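Local coordinates for protein glycosyl transferase family 9 (PDB 3TOV) that probably transfers a sugar, perhaps a heptose, from an activated donor to an acceptor glycan, as a GT-B enzyme of glycosyltransferase family 9, at residues 7-13 with 38-44; 77-81 with 104-109; 185-191 with 261-267; 300-304 with 343-348. All coordinates share one frame. Numbering follows the deposited sequence.

In the fold
The chain has two parallel sheets with the same strand order, as expected for the paired Rossmann-like domains of a GT-B enzyme. Contacts 1 and 2 belong to one domain, contacts 3 and 4 to the other; the centres of contacts 1 and 3 are about 37 Å apart. Both pair the first strand of their sheet with a neighbour, on opposite sides: contact 1 with the second (40-46), contact 3 with the fourth (264-268). Contact 3 is buried, while contact 1 runs out to an exposed aromatic and charged end. Contact 2 is buried helix packing and touches contact 1 through Val12 and Ile109. Contact 4 lies at the surface and meets contact 3 where Leu344 and Leu345 pack on Leu264.

Contact 1 of 4, residues 7-13 with 38-44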
# COMPACT_ATOMS: atom_id res chain seq x y z
N ASP A 7 -4.00 12.88 23.95
CA ASP A 7 -2.69 12.77 24.59
C ASP A 7 -2.80 12.16 25.99
O ASP A 7 -3.80 12.35 26.69
CB ASP A 7 -1.99 14.14 24.64
CG ASP A 7 -0.49 14.02 24.87
OD1 ASP A 7 0.04 12.89 24.76
OD2 ASP A 7 0.16 15.05 25.14
N TYR A 8 -1.78 11.40 26.38
CA TYR A 8 -1.73 10.79 27.71
C TYR A 8 -2.74 9.65 27.91
O TYR A 8 -3.18 9.39 29.03
CB TYR A 8 -1.88 11.85 28.82
CG TYR A 8 -0.60 12.61 29.08
CD1 TYR A 8 0.51 11.97 29.62
CD2 TYR A 8 -0.49 13.96 28.78
CE1 TYR A 8 1.70 12.65 29.85
CE2 TYR A 8 0.70 14.65 29.01
CZ TYR A 8 1.80 13.99 29.55
OH TYR A 8 2.98 14.67 29.79
N LYS A 9 -3.10 8.96 26.84
CA LYS A 9 -4.10 7.90 26.91
C LYS A 9 -3.60 6.58 26.31
O LYS A 9 -2.71 6.57 25.46
CB LYS A 9 -5.40 8.34 26.20
CG LYS A 9 -5.93 9.71 26.59
CD LYS A 9 -6.18 9.79 28.08
CE LYS A 9 -7.39 10.66 28.38
NZ LYS A 9 -8.59 10.13 27.67
N ARG A 10 -4.19 5.47 26.74
CA ARG A 10 -3.95 4.18 26.10
C ARG A 10 -4.98 4.00 25.01
O ARG A 10 -6.18 4.04 25.28
CB ARG A 10 -4.06 3.03 27.09
CG ARG A 10 -2.95 2.99 28.10
CD ARG A 10 -2.93 1.67 28.86
NE ARG A 10 -1.66 0.97 28.65
CZ ARG A 10 -1.53 -0.12 27.90
NH1 ARG A 10 -2.59 -0.63 27.28
NH2 ARG A 10 -0.33 -0.68 27.76
N ILE A 11 -4.51 3.78 23.79
CA ILE A 11 -5.40 3.77 22.63
C ILE A 11 -5.22 2.52 21.79
O ILE A 11 -4.10 2.07 21.55
CB ILE A 11 -5.14 5.00 21.76
CG1 ILE A 11 -5.15 6.27 22.61
CG2 ILE A 11 -6.17 5.11 20.67
CD1 ILE A 11 -4.52 7.44 21.92
N VAL A 12 -6.33 1.95 21.33
CA VAL A 12 -6.25 0.85 20.38
C VAL A 12 -6.81 1.22 19.00
O VAL A 12 -7.85 1.86 18.87
CB VAL A 12 -6.94 -0.42 20.91
CG1 VAL A 12 -7.08 -1.45 19.82
CG2 VAL A 12 -6.15 -0.98 22.05
N VAL A 13 -6.09 0.83 17.95
CA VAL A 13 -6.56 1.03 16.60
C VAL A 13 -6.83 -0.34 15.98
O VAL A 13 -5.99 -1.22 16.02
CB VAL A 13 -5.54 1.81 15.75
CG1 VAL A 13 -6.10 2.14 14.36
CG2 VAL A 13 -5.15 3.08 16.49
N HIS A 38 2.42 11.39 24.02
CA HIS A 38 2.67 10.63 25.23
C HIS A 38 1.78 9.41 25.32
O HIS A 38 2.09 8.45 26.01
CB HIS A 38 2.47 11.51 26.46
CG HIS A 38 3.22 12.80 26.40
ND1 HIS A 38 2.58 14.02 26.38
CD2 HIS A 38 4.54 13.07 26.33
CE1 HIS A 38 3.49 14.99 26.33
NE2 HIS A 38 4.68 14.43 26.29
N SER A 39 0.65 9.46 24.61
CA SER A 39 -0.30 8.37 24.62
C SER A 39 0.38 7.04 24.34
O SER A 39 1.37 6.97 23.61
CB SER A 39 -1.38 8.61 23.57
OG SER A 39 -1.87 9.94 23.67
N HIS A 40 -0.13 5.98 24.94
CA HIS A 40 0.29 4.64 24.57
C HIS A 40 -0.62 4.10 23.48
O HIS A 40 -1.85 4.00 23.65
CB HIS A 40 0.28 3.69 25.77
CG HIS A 40 0.60 2.28 25.40
ND1 HIS A 40 -0.32 1.44 24.82
CD2 HIS A 40 1.75 1.57 25.51
CE1 HIS A 40 0.25 0.27 24.59
NE2 HIS A 40 1.50 0.32 25.00
N ILE A 41 -0.03 3.75 22.35
CA ILE A 41 -0.82 3.39 21.19
C ILE A 41 -0.55 1.96 20.79
O ILE A 41 0.60 1.54 20.75
CB ILE A 41 -0.49 4.30 20.00
CG1 ILE A 41 -0.89 5.75 20.32
CG2 ILE A 41 -1.21 3.80 18.77
CD1 ILE A 41 -0.35 6.80 19.35
N THR A 42 -1.62 1.22 20.50
CA THR A 42 -1.46 -0.15 20.04
C THR A 42 -2.30 -0.43 18.79
O THR A 42 -3.47 -0.03 18.71
CB THR A 42 -1.70 -1.18 21.18
OG1 THR A 42 -2.64 -2.16 20.75
CG2 THR A 42 -2.22 -0.49 22.44
N TYR A 43 -1.68 -1.11 17.82
CA TYR A 43 -2.28 -1.43 16.52
C TYR A 43 -2.66 -2.90 16.40
O TYR A 43 -1.99 -3.77 16.95
CB TYR A 43 -1.28 -1.15 15.41
CG TYR A 43 -1.87 -0.94 14.03
CD1 TYR A 43 -1.97 0.34 13.50
CD2 TYR A 43 -2.29 -2.01 13.24
CE1 TYR A 43 -2.47 0.56 12.24
CE2 TYR A 43 -2.81 -1.80 11.97
CZ TYR A 43 -2.89 -0.50 11.48
OH TYR A 43 -3.40 -0.22 10.23
N VAL A 44 -3.72 -3.18 15.65
CA VAL A 44 -4.18 -4.54 15.47
C VAL A 44 -4.44 -4.87 13.99
O VAL A 44 -5.49 -4.50 13.45
CB VAL A 44 -5.46 -4.76 16.28
CG1 VAL A 44 -5.87 -6.22 16.24
CG2 VAL A 44 -5.24 -4.30 17.72
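Strands 10-13 and 40-44 run parallel, their axes 4.7 Å apart at closest approach and 18° from alignment. Arg10 pairs with His40, Ile11 with Ile41, Val12 with Thr42 and Val13 with Tyr43. Ile11 N donates to His40 O at 2.7 Å, and Thr42 N to Ile11 O at 2.8 Å. Val13 N then donates to Thr42 O at 2.9 Å. The bonds at the two ends are weak: His40 N to Lys9 O, 2.7 Å, and Val44 N to Val13 O, 3.0 Å. The other edge of strand 10-13 bonds to strand 92-95, so this strand is interior to the sheet.

Arg10, Val12, His40 and Thr42 share one face. There the Arg10 guanidinium lies flat on the His40 ring, centres 3.9 Å apart and planes at 17°. Ile11, Val13, Ile41 and Tyr43 share the other face. Ile11 CD1 comes within 4.3 Å of Ile41 CG1, and helix 26-35 covers Ile41 and Tyr43.

Before the strands, Asp7 takes two hydrogen bonds from His38: N to OD1 and ND1 to OD2, both 2.9 Å. The Tyr8 and His38 rings form an offset stack, centroids 4.3 Å apart. The chemistry thus changes along the pair. Backbone bonds and aliphatic packing hold the buried part, whereas a carboxylate and stacked planar groups fasten the more exposed end.

Contact 2 of 4, residues 77-81 with 104-109; sequences LNEVA and YLAWKI
Both segments are helical. Residues 77-81 belong to helix 70-87 and residues 104-109 to helix 100-109. The segment axes approach to 8.9 Å and cross at -40°, with N-to-C directions roughly alike. The CA atoms of Leu77 and Leu105 lie 6.0 Å apart. Ala81 CA is only 4.8 Å from Ile109 CA. The small Ala81 side chain allows this approach.

Tyr104 points toward the other helix with chi1 t. Its OH donates a very short hydrogen bond, 2.3 Å, to Asn78 OD1; Asn78 has chi1 m. Leu77 CD1 sits 4.3 Å from Tyr104 CD2. Leu105, with chi1 t and chi2 p, reaches in among three residues. Its CD2 is 4.0 Å from Leu77 CD2, and its CD1 is 3.8 Å from Val80 CG1 and 4.3 Å from Ala81 CB. Lys108, with chi1 t and chi2 p, lays its aliphatic part along the interface: CG is 3.8 Å from Ala81 CB and CD 3.8 Å from Asn78 OD1. A sulfate ion, probably from the crystallisation liquor, lies close to Asn78. Ile109 finishes the contact, its CG1 4.1 Å from Ala81 CB.

Val80 also packs on strand 61-65, and Ile109 on strand 92-95. The arrangement is the packing of neighbouring helices on a parallel sheet, as in the Rossmann-like domains of the GT-B fold.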
# COMPACT_ATOMS: atom_id res chain seq x y z
N LEU A 77 -10.75 -13.32 18.18
CA LEU A 77 -11.04 -11.92 18.46
C LEU A 77 -11.37 -11.72 19.94
O LEU A 77 -10.81 -10.83 20.60
CB LEU A 77 -12.22 -11.46 17.59
CG LEU A 77 -12.00 -11.57 16.08
CD1 LEU A 77 -13.30 -11.36 15.30
CD2 LEU A 77 -10.94 -10.59 15.66
N ASN A 78 -12.27 -12.53 20.46
CA ASN A 78 -12.50 -12.56 21.89
C ASN A 78 -11.16 -12.71 22.58
O ASN A 78 -10.94 -12.19 23.67
CB ASN A 78 -13.40 -13.74 22.24
CG ASN A 78 -14.76 -13.63 21.61
OD1 ASN A 78 -15.30 -12.53 21.49
ND2 ASN A 78 -15.31 -14.75 21.18
N GLU A 79 -10.26 -13.42 21.91
CA GLU A 79 -8.93 -13.66 22.41
C GLU A 79 -8.16 -12.35 22.48
O GLU A 79 -7.78 -11.91 23.56
CB GLU A 79 -8.19 -14.66 21.51
CG GLU A 79 -7.10 -15.46 22.22
CD GLU A 79 -5.81 -14.67 22.40
OE1 GLU A 79 -5.57 -13.73 21.61
OE2 GLU A 79 -5.03 -15.00 23.33
N VAL A 80 -7.95 -11.73 21.32
CA VAL A 80 -7.27 -10.44 21.20
C VAL A 80 -7.75 -9.39 22.21
O VAL A 80 -6.94 -8.71 22.85
CB VAL A 80 -7.42 -9.87 19.78
CG1 VAL A 80 -7.54 -8.34 19.81
CG2 VAL A 80 -6.27 -10.35 18.89
N ALA A 81 -9.07 -9.26 22.34
CA ALA A 81 -9.64 -8.37 23.32
C ALA A 81 -9.11 -8.72 24.72
O ALA A 81 -8.51 -7.88 25.40
CB ALA A 81 -11.16 -8.43 23.27
N TYR A 104 -17.23 -5.77 15.66
CA TYR A 104 -17.35 -6.62 16.82
C TYR A 104 -16.15 -6.47 17.74
O TYR A 104 -16.29 -6.18 18.93
CB TYR A 104 -17.49 -8.07 16.39
CG TYR A 104 -17.45 -9.03 17.55
CD1 TYR A 104 -18.59 -9.32 18.27
CD2 TYR A 104 -16.26 -9.63 17.93
CE1 TYR A 104 -18.55 -10.20 19.33
CE2 TYR A 104 -16.20 -10.50 18.99
CZ TYR A 104 -17.36 -10.79 19.69
OH TYR A 104 -17.31 -11.65 20.75
N LEU A 105 -14.96 -6.68 17.20
CA LEU A 105 -13.75 -6.60 17.99
C LEU A 105 -13.67 -5.31 18.82
O LEU A 105 -13.51 -5.36 20.03
CB LEU A 105 -12.52 -6.76 17.10
CG LEU A 105 -11.20 -6.55 17.84
CD1 LEU A 105 -11.17 -7.41 19.09
CD2 LEU A 105 -10.03 -6.86 16.94
N ALA A 106 -13.79 -4.16 18.15
CA ALA A 106 -13.74 -2.86 18.81
C ALA A 106 -14.74 -2.76 19.96
O ALA A 106 -14.46 -2.17 20.99
CB ALA A 106 -14.00 -1.73 17.80
N TRP A 107 -15.91 -3.34 19.76
CA TRP A 107 -16.92 -3.40 20.80
C TRP A 107 -16.42 -4.32 21.92
O TRP A 107 -16.40 -3.92 23.08
CB TRP A 107 -18.23 -3.93 20.23
CG TRP A 107 -19.25 -4.30 21.26
CD1 TRP A 107 -20.13 -3.46 21.87
CD2 TRP A 107 -19.51 -5.60 21.79
NE1 TRP A 107 -20.92 -4.15 22.76
CE2 TRP A 107 -20.56 -5.47 22.73
CE3 TRP A 107 -18.95 -6.87 21.58
CZ2 TRP A 107 -21.06 -6.56 23.45
CZ3 TRP A 107 -19.45 -7.95 22.31
CH2 TRP A 107 -20.50 -7.78 23.22
N LYS A 108 -16.00 -5.53 21.56
CA LYS A 108 -15.59 -6.52 22.54
C LYS A 108 -14.49 -6.02 23.47
O LYS A 108 -14.45 -6.40 24.64
CB LYS A 108 -15.14 -7.81 21.86
CG LYS A 108 -14.85 -8.95 22.84
CD LYS A 108 -16.13 -9.48 23.51
CE LYS A 108 -15.84 -10.02 24.91
NZ LYS A 108 -14.49 -10.68 25.00
N ILE A 109 -13.60 -5.18 22.97
CA ILE A 109 -12.59 -4.57 23.82
C ILE A 109 -13.25 -3.79 24.98
O ILE A 109 -12.75 -3.79 26.11
CB ILE A 109 -11.68 -3.66 22.99
CG1 ILE A 109 -10.93 -4.52 21.95
CG2 ILE A 109 -10.71 -2.91 23.87
CD1 ILE A 109 -10.42 -3.75 20.75

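Contact 3 of 4, residues 185-191 with 261-267; sequences DILIGFN and RCNLLIT
Leu187 has the most surface buried by this contact, followed by Ile266 and Asn191. Strands 187-191 and 264-267 run parallel, axes 4.6 Å apart at closest approach and 22° from alignment. Gly189 pairs with Leu265, Phe190 with Ile266 and Asn191 with Thr267.

Leu187 (chi1 t, chi2 p) sets CD2 3.9 Å from Cys262 SG. Its N donates to Asn263 OD1 at 3.1 Å, and its O accepts Asn263 N at 2.8 Å. Two residues earlier, Asp185 O accepts Arg261 NH1 at 3.0 Å and NH2 at 3.3 Å.

Ile266 (chi1 m, chi2 t) places CG1 3.8 Å from Ile188 CD1 and CD1 3.7 Å from Phe190 CE1. Its N donates to Gly189 O at 2.9 Å. Gly189 N donates to Leu264 O at 2.7 Å.

Asn191 (chi1 t) donates from N to Ile266 O at 3.1 Å. Its ND2 bonds Thr267 OG1 weakly, 3.4 Å, and also Ser270. Strand 219-222 flanks strand 187-191 on its other edge. In the order 3-2-1-4-5-6 the pair is strands 1 and 4, the middle of a Rossmann-like GT-B sheet.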
# COMPACT_ATOMS: atom_id res chain seq x y z
N ASP A 185 24.54 0.63 -10.14
CA ASP A 185 23.57 0.40 -11.21
C ASP A 185 22.24 1.12 -10.97
O ASP A 185 21.81 1.30 -9.83
CB ASP A 185 23.31 -1.10 -11.41
CG ASP A 185 24.42 -1.80 -12.18
OD1 ASP A 185 24.73 -2.97 -11.85
OD2 ASP A 185 24.97 -1.19 -13.12
N ILE A 186 21.59 1.53 -12.06
CA ILE A 186 20.25 2.10 -12.01
C ILE A 186 19.22 1.00 -12.22
O ILE A 186 19.00 0.53 -13.33
CB ILE A 186 20.03 3.26 -13.03
CG1 ILE A 186 20.55 4.58 -12.46
CG2 ILE A 186 18.55 3.42 -13.35
CD1 ILE A 186 22.04 4.65 -12.31
N LEU A 187 18.59 0.59 -11.13
CA LEU A 187 17.61 -0.47 -11.16
C LEU A 187 16.20 0.06 -11.41
O LEU A 187 15.72 0.92 -10.67
CB LEU A 187 17.62 -1.20 -9.83
CG LEU A 187 16.72 -2.42 -9.79
CD1 LEU A 187 17.15 -3.39 -10.89
CD2 LEU A 187 16.79 -3.06 -8.41
N ILE A 188 15.55 -0.43 -12.45
CA ILE A 188 14.13 -0.13 -12.65
C ILE A 188 13.31 -1.42 -12.52
O ILE A 188 13.56 -2.40 -13.22
CB ILE A 188 13.81 0.68 -13.97
CG1 ILE A 188 12.74 -0.01 -14.79
CG2 ILE A 188 15.06 0.99 -14.83
CD1 ILE A 188 11.39 0.11 -14.17
N GLY A 189 12.35 -1.41 -11.61
CA GLY A 189 11.59 -2.61 -11.29
C GLY A 189 10.15 -2.59 -11.75
O GLY A 189 9.55 -1.54 -11.91
N PHE A 190 9.61 -3.79 -11.96
CA PHE A 190 8.25 -3.98 -12.45
C PHE A 190 7.45 -4.84 -11.49
O PHE A 190 7.89 -5.90 -11.06
CB PHE A 190 8.27 -4.70 -13.79
CG PHE A 190 9.06 -4.01 -14.83
CD1 PHE A 190 8.43 -3.30 -15.85
CD2 PHE A 190 10.45 -4.04 -14.80
CE1 PHE A 190 9.17 -2.66 -16.81
CE2 PHE A 190 11.20 -3.39 -15.77
CZ PHE A 190 10.56 -2.71 -16.77
N ASN A 191 6.25 -4.38 -11.17
CA ASN A 191 5.27 -5.18 -10.48
C ASN A 191 4.05 -5.20 -11.39
O ASN A 191 3.24 -4.28 -11.38
CB ASN A 191 4.96 -4.58 -9.10
CG ASN A 191 3.64 -5.08 -8.51
OD1 ASN A 191 3.36 -6.28 -8.48
ND2 ASN A 191 2.83 -4.14 -8.03
N ARG A 261 15.53 -0.49 -3.09
CA ARG A 261 16.71 -0.43 -3.94
C ARG A 261 16.37 0.05 -5.35
O ARG A 261 17.27 0.37 -6.14
CB ARG A 261 17.41 -1.79 -3.98
CG ARG A 261 18.63 -1.86 -4.90
CD ARG A 261 19.55 -0.66 -4.70
NE ARG A 261 20.79 -0.73 -5.47
CZ ARG A 261 20.98 -0.15 -6.65
NH1 ARG A 261 22.16 -0.25 -7.26
NH2 ARG A 261 20.00 0.54 -7.23
N CYS A 262 15.09 0.13 -5.67
CA CYS A 262 14.69 0.53 -7.01
C CYS A 262 14.73 2.03 -7.24
O CYS A 262 14.16 2.79 -6.47
CB CYS A 262 13.30 0.01 -7.33
SG CYS A 262 13.26 -1.73 -7.59
N ASN A 263 15.39 2.42 -8.33
CA ASN A 263 15.37 3.79 -8.84
C ASN A 263 14.03 4.12 -9.50
O ASN A 263 13.75 5.27 -9.78
CB ASN A 263 16.48 4.01 -9.85
CG ASN A 263 17.85 3.71 -9.29
OD1 ASN A 263 18.11 2.61 -8.83
ND2 ASN A 263 18.74 4.69 -9.35
N LEU A 264 13.23 3.09 -9.77
CA LEU A 264 11.92 3.26 -10.40
C LEU A 264 11.06 1.99 -10.34
O LEU A 264 11.55 0.87 -10.35
CB LEU A 264 12.07 3.69 -11.86
CG LEU A 264 10.75 4.01 -12.57
CD1 LEU A 264 10.19 5.36 -12.10
CD2 LEU A 264 10.94 4.02 -14.07
N LEU A 265 9.75 2.19 -10.33
CA LEU A 265 8.81 1.10 -10.34
C LEU A 265 7.65 1.38 -11.31
O LEU A 265 6.94 2.38 -11.21
CB LEU A 265 8.30 0.87 -8.93
CG LEU A 265 7.11 -0.09 -8.84
CD1 LEU A 265 7.44 -1.39 -9.55
CD2 LEU A 265 6.71 -0.33 -7.38
N ILE A 266 7.47 0.49 -12.28
CA ILE A 266 6.34 0.54 -13.19
C ILE A 266 5.34 -0.50 -12.71
O ILE A 266 5.73 -1.62 -12.38
CB ILE A 266 6.79 0.19 -14.60
CG1 ILE A 266 7.87 1.17 -15.06
CG2 ILE A 266 5.62 0.17 -15.55
CD1 ILE A 266 8.32 0.94 -16.47
N THR A 267 4.06 -0.15 -12.66
CA THR A 267 3.12 -1.03 -11.95
C THR A 267 1.66 -0.74 -12.20
O THR A 267 1.32 0.36 -12.63
CB THR A 267 3.35 -0.98 -10.41
OG1 THR A 267 2.13 -1.34 -9.74
CG2 THR A 267 3.73 0.41 -9.95

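Contact 4 of 4, residues 300-304 with 343-348; sequences AHAIV and TLLLES
A helix packed on the edge strand of a parallel sheet is the setting of this surface contact, in one of the two Rossmann-like domains of the GT-B fold. Strand 302-304 is part of 302-305, outermost in its sheet within the chain. Helix 343-347 is the end of helix 334-347. The segment axes approach to 9.7 Å and run nearly antiparallel, at 162°. The nearest CA atoms, those of Ala302 and Leu344, are 7.4 Å apart.

His301 is the centre of an inverse gamma turn just before the strand (phi/psi -84/88), and Ala302 N bonds weakly to Ala300 O at 3.1 Å. With chi1 t, the His301 ring reaches the helix. NE2 donates to Glu347 OE1 at 3.1 Å; Glu347 has chi1 m and chi2 t. Leu344 (chi1 m, chi2 t) puts CD2 over a face of the His301 ring in a CH-pi contact. Ile303 (chi1 m, chi2 t) brings CD1 within 3.7 Å of Leu344 CG and 4.4 Å of Thr343 CG2. At the helix end, Ser348 OG donates to Leu344 O at 3.0 Å.

Leu344 also packs on Leu264 and Val284 of the sheet. The contact therefore grades from apolar packing around buried Leu344 to a histidine-carboxylate hydrogen bond between exposed residues.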
# COMPACT_ATOMS: atom_id res chain seq x y z
N ALA A 300 3.12 11.22 -3.49
CA ALA A 300 4.21 10.52 -4.17
C ALA A 300 4.75 11.24 -5.40
O ALA A 300 4.03 12.01 -6.05
CB ALA A 300 3.76 9.11 -4.55
N HIS A 301 6.01 10.98 -5.71
CA HIS A 301 6.56 11.42 -6.98
C HIS A 301 6.19 10.37 -8.02
O HIS A 301 6.94 9.43 -8.26
CB HIS A 301 8.08 11.62 -6.90
CG HIS A 301 8.68 12.18 -8.15
ND1 HIS A 301 9.99 11.96 -8.52
CD2 HIS A 301 8.14 12.97 -9.12
CE1 HIS A 301 10.24 12.59 -9.66
NE2 HIS A 301 9.13 13.20 -10.05
N ALA A 302 5.03 10.53 -8.64
CA ALA A 302 4.56 9.55 -9.61
C ALA A 302 3.99 10.17 -10.88
O ALA A 302 4.02 11.38 -11.08
CB ALA A 302 3.53 8.61 -8.95
N ILE A 303 3.47 9.32 -11.75
CA ILE A 303 2.81 9.72 -12.97
C ILE A 303 1.84 8.60 -13.26
O ILE A 303 2.23 7.45 -13.45
CB ILE A 303 3.78 9.78 -14.18
CG1 ILE A 303 4.79 10.90 -14.05
CG2 ILE A 303 3.02 9.97 -15.48
CD1 ILE A 303 5.77 10.86 -15.21
N VAL A 304 0.56 8.94 -13.28
CA VAL A 304 -0.48 7.98 -13.49
C VAL A 304 -0.95 8.06 -14.94
O VAL A 304 -1.35 9.11 -15.42
CB VAL A 304 -1.62 8.28 -12.52
CG1 VAL A 304 -2.84 7.40 -12.78
CG2 VAL A 304 -1.09 8.14 -11.12
N THR A 343 11.24 10.37 -17.73
CA THR A 343 10.96 11.67 -17.14
C THR A 343 11.22 11.62 -15.65
O THR A 343 11.98 12.43 -15.12
CB THR A 343 9.49 12.06 -17.33
OG1 THR A 343 9.24 12.30 -18.72
CG2 THR A 343 9.15 13.29 -16.50
N LEU A 344 10.57 10.66 -14.98
CA LEU A 344 10.71 10.50 -13.53
C LEU A 344 12.15 10.16 -13.18
O LEU A 344 12.66 10.62 -12.16
CB LEU A 344 9.78 9.42 -13.01
CG LEU A 344 8.31 9.74 -12.70
CD1 LEU A 344 7.52 8.48 -12.38
CD2 LEU A 344 8.24 10.71 -11.53
N LEU A 345 12.79 9.37 -14.04
CA LEU A 345 14.17 8.93 -13.85
C LEU A 345 15.13 10.10 -13.80
O LEU A 345 16.12 10.09 -13.06
CB LEU A 345 14.58 7.99 -14.97
CG LEU A 345 14.19 6.55 -14.68
CD1 LEU A 345 14.50 5.69 -15.88
CD2 LEU A 345 14.96 6.10 -13.48
N LEU A 346 14.81 11.11 -14.60
CA LEU A 346 15.52 12.37 -14.62
C LEU A 346 15.18 13.22 -13.38
O LEU A 346 16.06 13.57 -12.59
CB LEU A 346 15.17 13.13 -15.89
CG LEU A 346 15.84 14.49 -16.03
CD1 LEU A 346 17.35 14.33 -15.90
CD2 LEU A 346 15.48 15.11 -17.35
N GLU A 347 13.89 13.53 -13.22
CA GLU A 347 13.38 14.37 -12.13
C GLU A 347 13.77 13.88 -10.72
O GLU A 347 13.66 14.64 -9.76
CB GLU A 347 11.85 14.43 -12.17
CG GLU A 347 11.21 15.37 -13.18
CD GLU A 347 9.68 15.37 -13.04
OE1 GLU A 347 9.08 14.27 -12.95
OE2 GLU A 347 9.08 16.47 -13.01
N SER A 348 14.19 12.62 -10.59
CA SER A 348 14.49 12.10 -9.26
C SER A 348 15.98 12.14 -8.92
O SER A 348 16.46 13.11 -8.33
CB SER A 348 13.89 10.69 -9.04
OG SER A 348 14.42 9.72 -9.92